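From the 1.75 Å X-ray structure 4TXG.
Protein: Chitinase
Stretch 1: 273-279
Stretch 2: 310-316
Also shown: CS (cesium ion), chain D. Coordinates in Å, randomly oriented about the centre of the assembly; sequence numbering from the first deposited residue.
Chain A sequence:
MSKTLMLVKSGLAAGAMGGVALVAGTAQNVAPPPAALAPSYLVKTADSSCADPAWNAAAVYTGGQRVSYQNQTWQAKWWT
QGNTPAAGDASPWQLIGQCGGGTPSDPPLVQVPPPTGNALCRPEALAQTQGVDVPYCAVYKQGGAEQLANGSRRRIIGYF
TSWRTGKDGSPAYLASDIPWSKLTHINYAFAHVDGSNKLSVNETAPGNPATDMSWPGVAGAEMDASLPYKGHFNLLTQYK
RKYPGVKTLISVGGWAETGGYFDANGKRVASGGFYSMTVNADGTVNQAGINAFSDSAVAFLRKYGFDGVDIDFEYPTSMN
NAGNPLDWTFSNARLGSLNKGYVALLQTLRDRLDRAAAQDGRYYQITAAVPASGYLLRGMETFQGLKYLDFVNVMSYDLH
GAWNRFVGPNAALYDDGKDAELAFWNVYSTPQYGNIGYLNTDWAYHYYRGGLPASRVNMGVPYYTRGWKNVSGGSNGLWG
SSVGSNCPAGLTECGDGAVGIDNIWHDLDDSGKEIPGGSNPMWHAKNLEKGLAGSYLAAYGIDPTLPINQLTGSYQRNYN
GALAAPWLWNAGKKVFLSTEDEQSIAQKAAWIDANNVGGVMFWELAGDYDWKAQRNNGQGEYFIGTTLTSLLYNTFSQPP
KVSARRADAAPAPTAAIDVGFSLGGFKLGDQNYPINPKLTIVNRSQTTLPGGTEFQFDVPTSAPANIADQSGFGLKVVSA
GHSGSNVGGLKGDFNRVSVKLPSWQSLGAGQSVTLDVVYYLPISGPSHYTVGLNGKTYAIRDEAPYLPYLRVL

Stretch 1 (273-279) GFYSMTV
Stretch 2, residues 310-316: DIDFEYP

A short helix ending at Thr 278 packs against the end of a strand and the loop that follows it, burying 331 Å² summed over both sides. Gly 273 has phi/psi of 47/-128, a positive phi that favours glycine; Phe 274 to Thr 278 are helical, and Val 279 (-136/124) is the first residue to leave helical values. Asp 310 to Asp 312 are extended, and the chain continues through Phe 313 (-83/108) and Glu 314 (-114/92) to a cis peptide bond before Tyr 315 (-148/150). The register is set by Phe 274 and Phe 313, whose CA atoms lie 6.6 Å apart, and by Tyr 275 and Pro 316, at 7.8 Å.

Aromatic packing dominates. The CA-to-CB bond of Phe 274 (chi1 m, chi2 -73°) points toward the other stretch, whereas that of Phe 313 (chi1 t, chi2 -13°) runs sideways. Their planes are inclined by 14° with centroids 4.8 Å apart, but the rings are slid so far that they barely overlap. The offset places each CB over the other ring: Phe 274 CB stands 3.5 Å from the centroid of the Phe 313 ring, 2° off its normal, and Phe 313 CB stands 4.1 Å from that of Phe 274, 10° off. Tyr 275 (chi1 m, chi2 -73°) receives the edge of Phe 313 on its face, with planes at 85°, centroids 5.3 Å apart and Tyr 275 CE1 3.6 Å from Phe 313 CE1. Phe 313 thus uses a face for one helix residue and an edge for the next.

Ile 311 (m, m) adds an aliphatic contact, its CG2 lying 4.0 Å from Phe 274 CZ.

Polar contacts gather at the tip of Tyr 275. Its CB leaves sideways, but its end comes nearer, and Tyr 315 N donates a hydrogen bond to Tyr 275 OH (3.2 Å, 144°). The same Tyr 275 OH donates to water 1 (O at 2.7 Å), which in turn donates to Glu 314 O at 2.7 Å. Within the helix, Phe 274 O accepts from Thr 278 N (3.0 Å) and Thr 278 OG1 (2.8 Å); the latter, with chi1 p, also lies 4.0 Å from Phe 313 CE2.

Asp 312 (chi1 t) and Glu 314 (m, t, chi3 5°) direct CA-to-CB away from the helix. Asp 312 OD1 and Glu 314 OE2 are 2.7 Å apart, so one acid group probably carries a proton. Glu 314 OE1 and OE2 bind cesium (CS) at 3.2 and 3.0 Å.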

# COMPACT_ATOMS: atom_id res chain seq x y z
N GLY A 273 -9.13 12.91 12.73
CA GLY A 273 -8.21 12.87 11.60
C GLY A 273 -8.87 12.76 10.24
O GLY A 273 -9.76 13.54 9.90
N PHE A 274 -8.43 11.78 9.45
CA PHE A 274 -9.00 11.54 8.13
C PHE A 274 -10.50 11.27 8.15
O PHE A 274 -11.21 11.62 7.22
CB PHE A 274 -8.29 10.34 7.47
CG PHE A 274 -7.02 10.70 6.74
CD1 PHE A 274 -7.07 11.37 5.53
CD2 PHE A 274 -5.79 10.32 7.24
CE1 PHE A 274 -5.90 11.68 4.84
CE2 PHE A 274 -4.62 10.63 6.56
CZ PHE A 274 -4.67 11.31 5.37
N TYR A 275 -10.99 10.60 9.20
CA TYR A 275 -12.41 10.24 9.22
C TYR A 275 -13.29 11.48 9.25
O TYR A 275 -14.25 11.59 8.47
CB TYR A 275 -12.72 9.36 10.43
CG TYR A 275 -12.01 8.02 10.40
CD1 TYR A 275 -12.41 7.02 9.53
CD2 TYR A 275 -10.95 7.77 11.26
CE1 TYR A 275 -11.77 5.79 9.50
CE2 TYR A 275 -10.31 6.54 11.26
CZ TYR A 275 -10.72 5.56 10.37
OH TYR A 275 -10.10 4.34 10.36
N SER A 276 -12.96 12.43 10.12
CA SER A 276 -13.79 13.61 10.28
C SER A 276 -13.49 14.62 9.17
O SER A 276 -14.35 15.41 8.80
CB SER A 276 -13.60 14.23 11.67
OG SER A 276 -12.22 14.35 11.99
N MET A 277 -12.27 14.57 8.63
CA MET A 277 -11.89 15.49 7.56
C MET A 277 -12.61 15.14 6.25
O MET A 277 -12.96 16.03 5.48
CB MET A 277 -10.37 15.50 7.35
CG MET A 277 -9.88 16.46 6.23
SD MET A 277 -9.71 15.66 4.60
CE MET A 277 -8.20 14.78 4.87
N THR A 278 -12.84 13.84 6.01
CA THR A 278 -13.48 13.43 4.75
C THR A 278 -14.98 13.23 4.85
O THR A 278 -15.66 13.31 3.83
CB THR A 278 -12.88 12.11 4.20
OG1 THR A 278 -13.06 11.05 5.14
CG2 THR A 278 -11.39 12.28 3.91
N VAL A 279 -15.50 12.95 6.04
CA VAL A 279 -16.93 12.65 6.18
C VAL A 279 -17.49 13.38 7.39
O VAL A 279 -16.97 13.24 8.50
CB VAL A 279 -17.20 11.12 6.31
CG1 VAL A 279 -18.70 10.83 6.53
CG2 VAL A 279 -16.69 10.37 5.07
N ASP A 310 1.82 11.38 0.08
CA ASP A 310 1.51 9.96 0.20
C ASP A 310 0.40 9.82 1.24
O ASP A 310 0.59 10.12 2.41
CB ASP A 310 2.77 9.18 0.60
CG ASP A 310 2.50 7.71 0.83
OD1 ASP A 310 2.08 7.02 -0.12
OD2 ASP A 310 2.75 7.25 1.97
N ILE A 311 -0.79 9.43 0.80
CA ILE A 311 -1.92 9.33 1.70
C ILE A 311 -1.95 7.95 2.35
O ILE A 311 -2.10 6.95 1.67
CB ILE A 311 -3.25 9.57 0.95
CG1 ILE A 311 -3.25 10.96 0.32
CG2 ILE A 311 -4.45 9.35 1.89
CD1 ILE A 311 -3.16 12.12 1.35
N ASP A 312 -1.78 7.92 3.67
CA ASP A 312 -1.75 6.67 4.42
C ASP A 312 -2.94 6.62 5.39
O ASP A 312 -2.78 6.62 6.61
CB ASP A 312 -0.42 6.53 5.16
CG ASP A 312 -0.23 5.15 5.75
OD1 ASP A 312 -1.14 4.29 5.65
OD2 ASP A 312 0.85 4.92 6.34
N PHE A 313 -4.13 6.62 4.80
CA PHE A 313 -5.40 6.61 5.52
C PHE A 313 -5.73 5.16 5.90
O PHE A 313 -6.05 4.35 5.04
CB PHE A 313 -6.46 7.25 4.60
CG PHE A 313 -7.86 7.40 5.17
CD1 PHE A 313 -8.28 6.77 6.33
CD2 PHE A 313 -8.78 8.18 4.47
CE1 PHE A 313 -9.60 6.92 6.80
CE2 PHE A 313 -10.09 8.35 4.93
CZ PHE A 313 -10.50 7.71 6.09
N GLU A 314 -5.61 4.84 7.19
CA GLU A 314 -5.85 3.47 7.65
C GLU A 314 -7.08 3.39 8.56
O GLU A 314 -6.95 3.55 9.78
CB GLU A 314 -4.61 2.92 8.39
CG GLU A 314 -3.31 3.02 7.55
CD GLU A 314 -2.07 2.34 8.17
OE1 GLU A 314 -2.17 1.69 9.23
OE2 GLU A 314 -0.98 2.47 7.58
N TYR A 315 -8.28 3.13 8.02
CA TYR A 315 -8.54 2.81 6.60
C TYR A 315 -9.91 3.32 6.21
O TYR A 315 -10.82 3.32 7.04
CB TYR A 315 -8.55 1.30 6.35
CG TYR A 315 -7.26 0.62 6.66
CD1 TYR A 315 -6.24 0.58 5.72
CD2 TYR A 315 -7.04 0.03 7.90
CE1 TYR A 315 -5.05 -0.04 5.99
CE2 TYR A 315 -5.85 -0.57 8.19
CZ TYR A 315 -4.86 -0.61 7.23
OH TYR A 315 -3.67 -1.23 7.52
N PRO A 316 -10.09 3.70 4.93
CA PRO A 316 -11.40 4.12 4.45
C PRO A 316 -12.26 2.92 4.04
O PRO A 316 -12.66 2.79 2.88
CB PRO A 316 -11.06 4.99 3.23
CG PRO A 316 -9.83 4.31 2.66
CD PRO A 316 -9.05 3.83 3.89
CS CS D . 0.31 -0.20 8.33
O HOH W 1 -8.20 3.87 12.19
O HOH W 2 1.90 2.63 7.66
O HOH W 3 -2.16 -1.30 9.85
O HOH W 4 1.65 0.01 11.45
O HOH W 5 3.38 0.87 7.22
O HOH W 6 0.99 -2.71 9.02